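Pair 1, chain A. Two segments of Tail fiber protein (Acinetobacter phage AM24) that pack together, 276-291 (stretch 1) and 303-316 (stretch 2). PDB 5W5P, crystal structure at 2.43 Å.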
# COMPACT_ATOMS: atom_id res chain seq x y z
N SER A 276 0.05 -1.94 -24.36
CA SER A 276 -1.22 -2.52 -24.80
C SER A 276 -2.28 -1.41 -24.82
O SER A 276 -1.95 -0.22 -24.81
CB SER A 276 -1.60 -3.70 -23.90
OG SER A 276 -2.71 -4.40 -24.44
N LYS A 277 -3.55 -1.81 -24.87
CA LYS A 277 -4.66 -0.87 -24.88
C LYS A 277 -5.69 -1.15 -23.80
O LYS A 277 -6.60 -0.34 -23.62
CB LYS A 277 -5.36 -0.88 -26.25
CG LYS A 277 -4.48 -0.44 -27.41
CD LYS A 277 -4.10 1.03 -27.26
CE LYS A 277 -3.49 1.59 -28.53
NZ LYS A 277 -3.35 3.07 -28.43
N ARG A 278 -5.58 -2.26 -23.07
CA ARG A 278 -6.59 -2.66 -22.10
C ARG A 278 -5.90 -3.52 -21.05
O ARG A 278 -4.91 -4.20 -21.34
CB ARG A 278 -7.74 -3.41 -22.80
CG ARG A 278 -8.86 -3.86 -21.87
CD ARG A 278 -10.13 -3.08 -22.15
NE ARG A 278 -11.30 -3.61 -21.45
CZ ARG A 278 -11.49 -3.59 -20.13
NH1 ARG A 278 -12.60 -4.10 -19.62
NH2 ARG A 278 -10.58 -3.06 -19.32
N GLY A 279 -6.42 -3.47 -19.83
CA GLY A 279 -5.80 -4.18 -18.73
C GLY A 279 -6.81 -4.63 -17.70
O GLY A 279 -7.86 -4.00 -17.52
N PHE A 280 -6.50 -5.74 -17.04
CA PHE A 280 -7.28 -6.25 -15.91
C PHE A 280 -6.31 -6.61 -14.80
O PHE A 280 -5.38 -7.39 -15.02
CB PHE A 280 -8.10 -7.49 -16.29
CG PHE A 280 -9.07 -7.27 -17.42
CD1 PHE A 280 -8.66 -7.40 -18.75
CD2 PHE A 280 -10.40 -6.96 -17.17
CE1 PHE A 280 -9.55 -7.21 -19.79
CE2 PHE A 280 -11.30 -6.77 -18.21
CZ PHE A 280 -10.87 -6.90 -19.52
N ASN A 281 -6.52 -6.04 -13.61
CA ASN A 281 -5.79 -6.42 -12.40
C ASN A 281 -4.28 -6.32 -12.63
O ASN A 281 -3.54 -7.30 -12.64
CB ASN A 281 -6.20 -7.83 -11.96
CG ASN A 281 -5.49 -8.28 -10.71
OD1 ASN A 281 -5.40 -7.54 -9.73
ND2 ASN A 281 -4.97 -9.50 -10.73
N VAL A 282 -3.84 -5.08 -12.80
CA VAL A 282 -2.47 -4.77 -13.19
C VAL A 282 -1.77 -4.16 -11.98
O VAL A 282 -2.34 -3.32 -11.28
CB VAL A 282 -2.44 -3.80 -14.40
CG1 VAL A 282 -1.03 -3.26 -14.64
CG2 VAL A 282 -3.00 -4.50 -15.63
N THR A 283 -0.54 -4.60 -11.73
CA THR A 283 0.26 -4.10 -10.62
C THR A 283 1.66 -3.77 -11.13
O THR A 283 2.31 -4.62 -11.75
CB THR A 283 0.35 -5.11 -9.47
OG1 THR A 283 -0.96 -5.58 -9.14
CG2 THR A 283 0.99 -4.46 -8.25
N VAL A 284 2.11 -2.54 -10.89
CA VAL A 284 3.47 -2.14 -11.22
C VAL A 284 4.02 -1.33 -10.05
O VAL A 284 3.87 -0.11 -10.00
CB VAL A 284 3.53 -1.35 -12.54
CG1 VAL A 284 4.96 -0.95 -12.85
CG2 VAL A 284 2.93 -2.15 -13.69
N SER A 285 4.66 -2.01 -9.09
CA SER A 285 5.03 -1.40 -7.82
C SER A 285 6.48 -1.71 -7.45
O SER A 285 6.99 -2.80 -7.73
CB SER A 285 4.11 -1.88 -6.70
OG SER A 285 2.77 -1.51 -6.94
N ARG A 286 7.12 -0.73 -6.81
CA ARG A 286 8.42 -0.91 -6.15
C ARG A 286 9.50 -1.38 -7.13
O ARG A 286 10.27 -2.29 -6.86
CB ARG A 286 8.30 -1.87 -4.96
CG ARG A 286 7.46 -1.32 -3.80
CD ARG A 286 6.96 -2.44 -2.88
NE ARG A 286 5.74 -3.08 -3.37
CZ ARG A 286 4.50 -2.65 -3.12
NH1 ARG A 286 4.31 -1.58 -2.37
NH2 ARG A 286 3.46 -3.29 -3.62
N ASN A 287 9.56 -0.73 -8.29
CA ASN A 287 10.59 -0.99 -9.28
C ASN A 287 11.53 0.21 -9.37
O ASN A 287 11.10 1.36 -9.34
CB ASN A 287 9.99 -1.26 -10.67
CG ASN A 287 8.99 -2.39 -10.66
OD1 ASN A 287 7.78 -2.17 -10.52
ND2 ASN A 287 9.47 -3.61 -10.86
N PHE A 288 12.83 -0.08 -9.50
CA PHE A 288 13.85 0.95 -9.71
C PHE A 288 13.96 1.21 -11.22
O PHE A 288 14.63 0.47 -11.94
CB PHE A 288 15.19 0.50 -9.14
CG PHE A 288 15.18 0.30 -7.64
CD1 PHE A 288 14.47 1.17 -6.82
CD2 PHE A 288 15.89 -0.75 -7.07
CE1 PHE A 288 14.47 0.99 -5.44
CE2 PHE A 288 15.89 -0.93 -5.69
CZ PHE A 288 15.18 -0.05 -4.88
N CYS A 289 13.31 2.27 -11.70
CA CYS A 289 13.30 2.58 -13.13
C CYS A 289 14.16 3.81 -13.40
O CYS A 289 13.85 4.91 -12.93
CB CYS A 289 11.88 2.81 -13.65
SG CYS A 289 10.66 1.65 -13.01
N GLU A 290 15.21 3.63 -14.20
CA GLU A 290 16.19 4.67 -14.47
C GLU A 290 16.23 4.93 -15.97
O GLU A 290 16.57 4.04 -16.75
CB GLU A 290 17.57 4.26 -13.96
CG GLU A 290 17.59 3.83 -12.50
CD GLU A 290 17.79 4.99 -11.54
OE1 GLU A 290 17.59 6.16 -11.96
OE2 GLU A 290 18.15 4.75 -10.37
N SER A 291 15.89 6.16 -16.36
CA SER A 291 15.99 6.60 -17.76
C SER A 291 15.13 5.74 -18.68
O SER A 291 15.54 5.39 -19.79
CB SER A 291 17.44 6.62 -18.22
OG SER A 291 18.23 7.44 -17.38
N SER A 303 -14.51 1.25 -21.97
CA SER A 303 -15.25 1.75 -20.81
C SER A 303 -15.37 0.61 -19.80
O SER A 303 -16.41 -0.06 -19.73
CB SER A 303 -16.63 2.28 -21.20
OG SER A 303 -16.54 3.11 -22.35
N PRO A 304 -14.33 0.36 -19.00
CA PRO A 304 -13.09 1.14 -18.96
C PRO A 304 -12.01 0.56 -19.86
O PRO A 304 -12.24 -0.43 -20.56
CB PRO A 304 -12.67 1.02 -17.50
CG PRO A 304 -13.06 -0.39 -17.16
CD PRO A 304 -14.31 -0.71 -17.99
N ALA A 305 -10.83 1.19 -19.84
CA ALA A 305 -9.64 0.58 -20.42
C ALA A 305 -8.88 -0.26 -19.40
O ALA A 305 -8.30 -1.29 -19.77
CB ALA A 305 -8.71 1.67 -20.98
N VAL A 306 -8.88 0.15 -18.13
CA VAL A 306 -8.12 -0.52 -17.08
C VAL A 306 -9.07 -0.85 -15.94
O VAL A 306 -9.66 0.05 -15.33
CB VAL A 306 -6.96 0.35 -16.57
CG1 VAL A 306 -6.10 -0.44 -15.59
CG2 VAL A 306 -6.12 0.87 -17.74
N ASN A 307 -9.23 -2.14 -15.65
CA ASN A 307 -10.00 -2.61 -14.50
C ASN A 307 -9.01 -2.87 -13.37
O ASN A 307 -8.41 -3.95 -13.30
CB ASN A 307 -10.79 -3.86 -14.86
CG ASN A 307 -12.06 -3.56 -15.65
OD1 ASN A 307 -12.04 -3.49 -16.88
ND2 ASN A 307 -13.16 -3.36 -14.94
N VAL A 308 -8.85 -1.88 -12.50
CA VAL A 308 -7.91 -1.89 -11.37
C VAL A 308 -6.46 -1.83 -11.86
O VAL A 308 -5.99 -2.72 -12.58
CB VAL A 308 -8.11 -3.11 -10.45
CG1 VAL A 308 -7.18 -3.02 -9.24
CG2 VAL A 308 -9.54 -3.19 -10.01
N ILE A 309 -5.75 -0.78 -11.46
CA ILE A 309 -4.30 -0.71 -11.59
C ILE A 309 -3.75 -0.12 -10.30
O ILE A 309 -4.36 0.78 -9.71
CB ILE A 309 -3.87 0.12 -12.82
CG1 ILE A 309 -2.34 0.15 -12.95
CG2 ILE A 309 -4.43 1.53 -12.77
CD1 ILE A 309 -1.85 0.72 -14.25
N ARG A 310 -2.63 -0.65 -9.84
CA ARG A 310 -1.92 -0.10 -8.70
C ARG A 310 -0.48 0.15 -9.13
O ARG A 310 0.15 -0.73 -9.72
CB ARG A 310 -1.95 -1.03 -7.48
CG ARG A 310 -3.29 -1.68 -7.20
CD ARG A 310 -3.48 -2.94 -8.03
NE ARG A 310 -4.40 -3.87 -7.39
CZ ARG A 310 -4.93 -4.93 -7.99
NH1 ARG A 310 -5.77 -5.72 -7.33
NH2 ARG A 310 -4.63 -5.20 -9.25
N CYS A 311 0.02 1.35 -8.85
CA CYS A 311 1.42 1.70 -9.11
C CYS A 311 1.95 2.38 -7.86
O CYS A 311 1.72 3.58 -7.65
CB CYS A 311 1.54 2.60 -10.34
SG CYS A 311 0.86 1.90 -11.87
N ASP A 312 2.66 1.62 -7.02
CA ASP A 312 3.07 2.09 -5.70
C ASP A 312 4.58 2.01 -5.53
O ASP A 312 5.23 1.08 -6.02
CB ASP A 312 2.39 1.26 -4.60
CG ASP A 312 0.88 1.24 -4.73
OD1 ASP A 312 0.31 2.21 -5.28
OD2 ASP A 312 0.25 0.26 -4.27
N GLY A 313 5.14 3.01 -4.84
CA GLY A 313 6.52 2.97 -4.42
C GLY A 313 7.55 2.78 -5.51
O GLY A 313 8.66 2.31 -5.23
N ASN A 314 7.23 3.13 -6.75
CA ASN A 314 8.19 3.03 -7.84
C ASN A 314 9.20 4.17 -7.78
O ASN A 314 8.95 5.23 -7.20
CB ASN A 314 7.49 3.07 -9.19
CG ASN A 314 6.73 1.79 -9.50
OD1 ASN A 314 7.33 0.74 -9.72
ND2 ASN A 314 5.41 1.89 -9.52
N LEU A 315 10.36 3.93 -8.38
CA LEU A 315 11.31 4.99 -8.71
C LEU A 315 11.19 5.29 -10.19
O LEU A 315 11.15 4.37 -11.02
CB LEU A 315 12.74 4.56 -8.36
CG LEU A 315 13.93 5.28 -9.00
CD1 LEU A 315 14.18 6.61 -8.34
CD2 LEU A 315 15.17 4.40 -8.88
N TRP A 316 11.09 6.58 -10.53
CA TRP A 316 10.91 7.03 -11.91
C TRP A 316 11.71 8.32 -12.09
O TRP A 316 11.21 9.42 -11.85
CB TRP A 316 9.43 7.24 -12.23
CG TRP A 316 9.12 7.33 -13.69
CD1 TRP A 316 8.81 8.46 -14.40
CD2 TRP A 316 9.08 6.25 -14.63
NE1 TRP A 316 8.58 8.14 -15.72
CE2 TRP A 316 8.74 6.79 -15.88
CE3 TRP A 316 9.30 4.87 -14.53
CZ2 TRP A 316 8.61 6.00 -17.03
CZ3 TRP A 316 9.18 4.09 -15.66
CH2 TRP A 316 8.84 4.66 -16.90
O HOH W 1 1.12 -2.22 -5.29
O HOH W 2 1.20 -0.80 -1.59

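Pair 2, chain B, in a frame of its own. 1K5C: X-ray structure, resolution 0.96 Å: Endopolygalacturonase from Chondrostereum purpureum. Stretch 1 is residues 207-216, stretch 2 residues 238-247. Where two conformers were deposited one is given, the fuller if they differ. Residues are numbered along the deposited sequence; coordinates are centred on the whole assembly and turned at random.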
# COMPACT_ATOMS: atom_id res chain seq x y z
N HIS B 207 -4.72 13.76 -5.89
CA HIS B 207 -3.45 14.33 -6.33
C HIS B 207 -2.34 13.71 -5.48
O HIS B 207 -2.32 13.89 -4.26
CB HIS B 207 -3.40 15.86 -6.09
CG HIS B 207 -4.51 16.56 -6.83
ND1 HIS B 207 -4.42 16.93 -8.16
CD2 HIS B 207 -5.77 16.90 -6.39
CE1 HIS B 207 -5.58 17.48 -8.53
NE2 HIS B 207 -6.38 17.49 -7.48
N VAL B 208 -1.45 12.96 -6.15
CA VAL B 208 -0.29 12.33 -5.48
C VAL B 208 0.94 13.11 -5.91
O VAL B 208 1.14 13.37 -7.10
CB VAL B 208 -0.20 10.85 -5.83
CG1 VAL B 208 1.14 10.29 -5.41
CG2 VAL B 208 -1.35 10.10 -5.19
N SER B 209 1.78 13.53 -4.93
CA SER B 209 2.96 14.29 -5.28
C SER B 209 4.09 14.02 -4.32
O SER B 209 3.88 13.69 -3.15
CB SER B 209 2.65 15.79 -5.30
OG SER B 209 2.01 16.21 -4.09
N ASN B 210 5.32 14.21 -4.82
CA ASN B 210 6.53 14.11 -4.00
C ASN B 210 6.59 12.75 -3.28
O ASN B 210 6.59 12.67 -2.05
CB ASN B 210 6.66 15.30 -3.04
CG ASN B 210 6.84 16.57 -3.86
OD1 ASN B 210 6.06 17.55 -3.67
ND2 ASN B 210 7.79 16.61 -4.69
N VAL B 211 6.69 11.72 -4.10
CA VAL B 211 6.77 10.31 -3.64
C VAL B 211 8.19 9.85 -3.90
O VAL B 211 8.76 10.04 -4.98
CB VAL B 211 5.77 9.45 -4.43
CG1 VAL B 211 5.99 7.97 -4.12
CG2 VAL B 211 4.32 9.84 -4.14
N VAL B 212 8.76 9.18 -2.88
CA VAL B 212 10.07 8.50 -3.01
C VAL B 212 9.86 7.02 -2.72
O VAL B 212 9.37 6.66 -1.64
CB VAL B 212 11.11 9.12 -2.05
CG1 VAL B 212 12.38 8.29 -2.08
CG2 VAL B 212 11.40 10.57 -2.48
N ILE B 213 10.21 6.19 -3.69
CA ILE B 213 10.13 4.73 -3.61
C ILE B 213 11.57 4.23 -3.66
O ILE B 213 12.17 4.22 -4.76
CB ILE B 213 9.25 4.17 -4.76
CG1 ILE B 213 7.89 4.72 -4.75
CG2 ILE B 213 9.29 2.65 -4.77
CD1 ILE B 213 7.02 4.48 -3.66
N LYS B 214 12.14 3.89 -2.51
CA LYS B 214 13.60 3.72 -2.43
C LYS B 214 13.97 2.44 -1.68
O LYS B 214 13.48 2.18 -0.59
CB LYS B 214 14.25 4.91 -1.72
CG LYS B 214 15.77 4.85 -1.61
CD LYS B 214 16.35 6.17 -1.12
CE LYS B 214 17.89 6.16 -0.99
NZ LYS B 214 18.75 5.38 -1.98
N GLY B 215 14.91 1.65 -2.28
CA GLY B 215 15.52 0.58 -1.48
C GLY B 215 14.65 -0.63 -1.26
O GLY B 215 14.98 -1.45 -0.39
N ASN B 216 13.55 -0.78 -2.02
CA ASN B 216 12.64 -1.89 -1.79
C ASN B 216 13.01 -3.11 -2.62
O ASN B 216 13.63 -3.02 -3.67
CB ASN B 216 11.19 -1.44 -2.18
CG ASN B 216 10.80 -0.20 -1.43
OD1 ASN B 216 10.77 0.94 -2.08
ND2 ASN B 216 10.51 -0.27 -0.20
N VAL B 238 -0.57 13.05 -10.80
CA VAL B 238 0.59 12.43 -10.13
C VAL B 238 1.78 13.23 -10.56
O VAL B 238 2.03 13.36 -11.75
CB VAL B 238 0.78 10.96 -10.54
CG1 VAL B 238 2.03 10.38 -9.87
CG2 VAL B 238 -0.47 10.15 -10.24
N SER B 239 2.54 13.81 -9.59
CA SER B 239 3.68 14.66 -9.97
C SER B 239 4.82 14.50 -8.99
O SER B 239 4.65 14.70 -7.79
CB SER B 239 3.24 16.11 -10.01
OG SER B 239 4.24 16.97 -10.49
N GLY B 240 6.02 14.23 -9.52
CA GLY B 240 7.22 14.20 -8.66
C GLY B 240 7.34 12.82 -7.98
O GLY B 240 7.04 12.70 -6.79
N VAL B 241 7.72 11.81 -8.74
CA VAL B 241 7.91 10.46 -8.26
C VAL B 241 9.33 10.04 -8.56
O VAL B 241 9.78 10.17 -9.70
CB VAL B 241 6.91 9.49 -8.95
CG1 VAL B 241 7.13 8.05 -8.41
CG2 VAL B 241 5.45 9.95 -8.76
N THR B 242 10.02 9.55 -7.54
CA THR B 242 11.41 9.06 -7.72
C THR B 242 11.50 7.61 -7.28
O THR B 242 11.23 7.33 -6.10
CB THR B 242 12.39 9.93 -6.92
OG1 THR B 242 12.21 11.29 -7.29
CG2 THR B 242 13.83 9.49 -7.18
N TYR B 243 11.91 6.77 -8.19
CA TYR B 243 12.25 5.37 -7.91
C TYR B 243 13.78 5.28 -7.82
O TYR B 243 14.48 5.70 -8.74
CB TYR B 243 11.77 4.46 -9.06
CG TYR B 243 10.28 4.46 -9.24
CD1 TYR B 243 9.45 3.69 -8.45
CD2 TYR B 243 9.68 5.26 -10.22
CE1 TYR B 243 8.07 3.67 -8.61
CE2 TYR B 243 8.30 5.26 -10.41
CZ TYR B 243 7.51 4.46 -9.61
OH TYR B 243 6.15 4.51 -9.80
N ASP B 244 14.26 4.74 -6.69
CA ASP B 244 15.72 4.76 -6.39
C ASP B 244 16.05 3.45 -5.72
O ASP B 244 15.42 3.09 -4.72
CB ASP B 244 15.92 5.97 -5.49
CG ASP B 244 17.33 6.25 -5.04
OD1 ASP B 244 18.13 5.31 -4.89
OD2 ASP B 244 17.60 7.50 -4.86
N ALA B 245 17.00 2.66 -6.29
CA ALA B 245 17.59 1.54 -5.51
C ALA B 245 16.59 0.43 -5.25
O ALA B 245 16.72 -0.24 -4.21
CB ALA B 245 18.20 2.03 -4.19
N ASN B 246 15.66 0.13 -6.17
CA ASN B 246 14.75 -1.00 -5.97
C ASN B 246 15.25 -2.23 -6.71
O ASN B 246 15.77 -2.14 -7.84
CB ASN B 246 13.34 -0.63 -6.44
CG ASN B 246 12.83 0.60 -5.70
OD1 ASN B 246 12.49 0.54 -4.51
ND2 ASN B 246 12.81 1.75 -6.39
N THR B 247 15.08 -3.40 -6.10
CA THR B 247 15.50 -4.67 -6.69
C THR B 247 14.29 -5.55 -6.85
O THR B 247 13.65 -5.92 -5.85
CB THR B 247 16.57 -5.35 -5.81
OG1 THR B 247 17.68 -4.41 -5.62
CG2 THR B 247 17.06 -6.63 -6.45
O HOH W 3 10.18 12.45 -5.57
O HOH W 4 19.66 8.42 -3.44
O HOH W 5 17.09 -2.87 -3.57

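What backbone arrangement do the two pairs share? In each, two segments run side by side as parallel strands, with axes 4.8 Å apart and 9° from parallel in pair 1, and 4.7 Å apart at 10° to 13° in pair 2. Fourteen central residues superpose with an RMSD of 0.5 Å. Both first segments turn a corner at matched asparagines, Asn281(A) and Asn210(B), whose positive phi angles bend the chain. The same ladder follows: Val282(A) N donates to Val308(A) O at 3.2 Å and Val211(B) N to Gly240(B) O at 2.9 Å; then Arg310(A) N reaches Val282(A) O at 3.0 Å, as Thr242(B) N reaches Val211(B) O at 2.9 Å.

How is the apolar face filled? Val282(A) and Val211(B) coincide almost exactly, both in the t rotamer, and each lies beside a branched aliphatic neighbour: Val282(A) CG1 is 4.0 Å from Ile309(A) CG1, and Val211(B) CB is 4.4 Å from Val241(B) CG2. One step on, the solutions diverge. Val284(A) CB meets the small Cys311(A) SG at 4.3 Å, whereas in pair 2 the larger Ile213(B) packs its CB 3.7 Å from CD1 of the Tyr243(B) ring. Accordingly, more of Ile213(B) is covered by the opposing stretch, 78 Å² against 53 Å² for Val284(A).

What happens on the other face, where Thr283(A) and Arg310(A) match Val212(B) and Thr242(B)? Pair 1 uses the long arginine to reach back to the corner: Arg310(A) NH2 donates to Asn281(A) OD1 at 2.5 Å, supplemented by a weak bond from Arg310(A) NH1 to the same OD1 at 3.0 Å. Thr242(B) is too short to span that distance and instead shares a water with the backbone, its OG1 and Val211(B) O each lying 2.9 Å from water 3. Further along, Ser285(A) and Lys214(B) match opposite two aspartates. Ser285(A) OG accepts from Asp312(A) N at 3.1 Å, and water 1 links that OG, at 2.4 Å, to Asp312(A) OD2, at 2.8 Å. Lys214(B) extends its chain to form a salt bridge, with NZ 3.0 Å from Asp244(B) OD1, although the hydrogen bond within it is weak.

How do the strands stay joined beyond this point? Each second segment supplies an asparagine that grips the first backbone with both ends of its amide. Asn314(A) ND2 donates to Val284(A) O at 2.6 Å while its OD1 accepts from Asn287(A) N at 3.0 Å; likewise Asn246(B) ND2 reaches Ile213(B) O at 3.0 Å and its OD1 accepts from Asn216(B) N at 3.0 Å. Just before it, Gly313(A) and Ala245(B) both have positive phi. A CB on Gly313(A) would come within 3.3 Å of Arg286(A) CG, a tight fit; Ala245(B) faces Gly215(B), which has no side chain there.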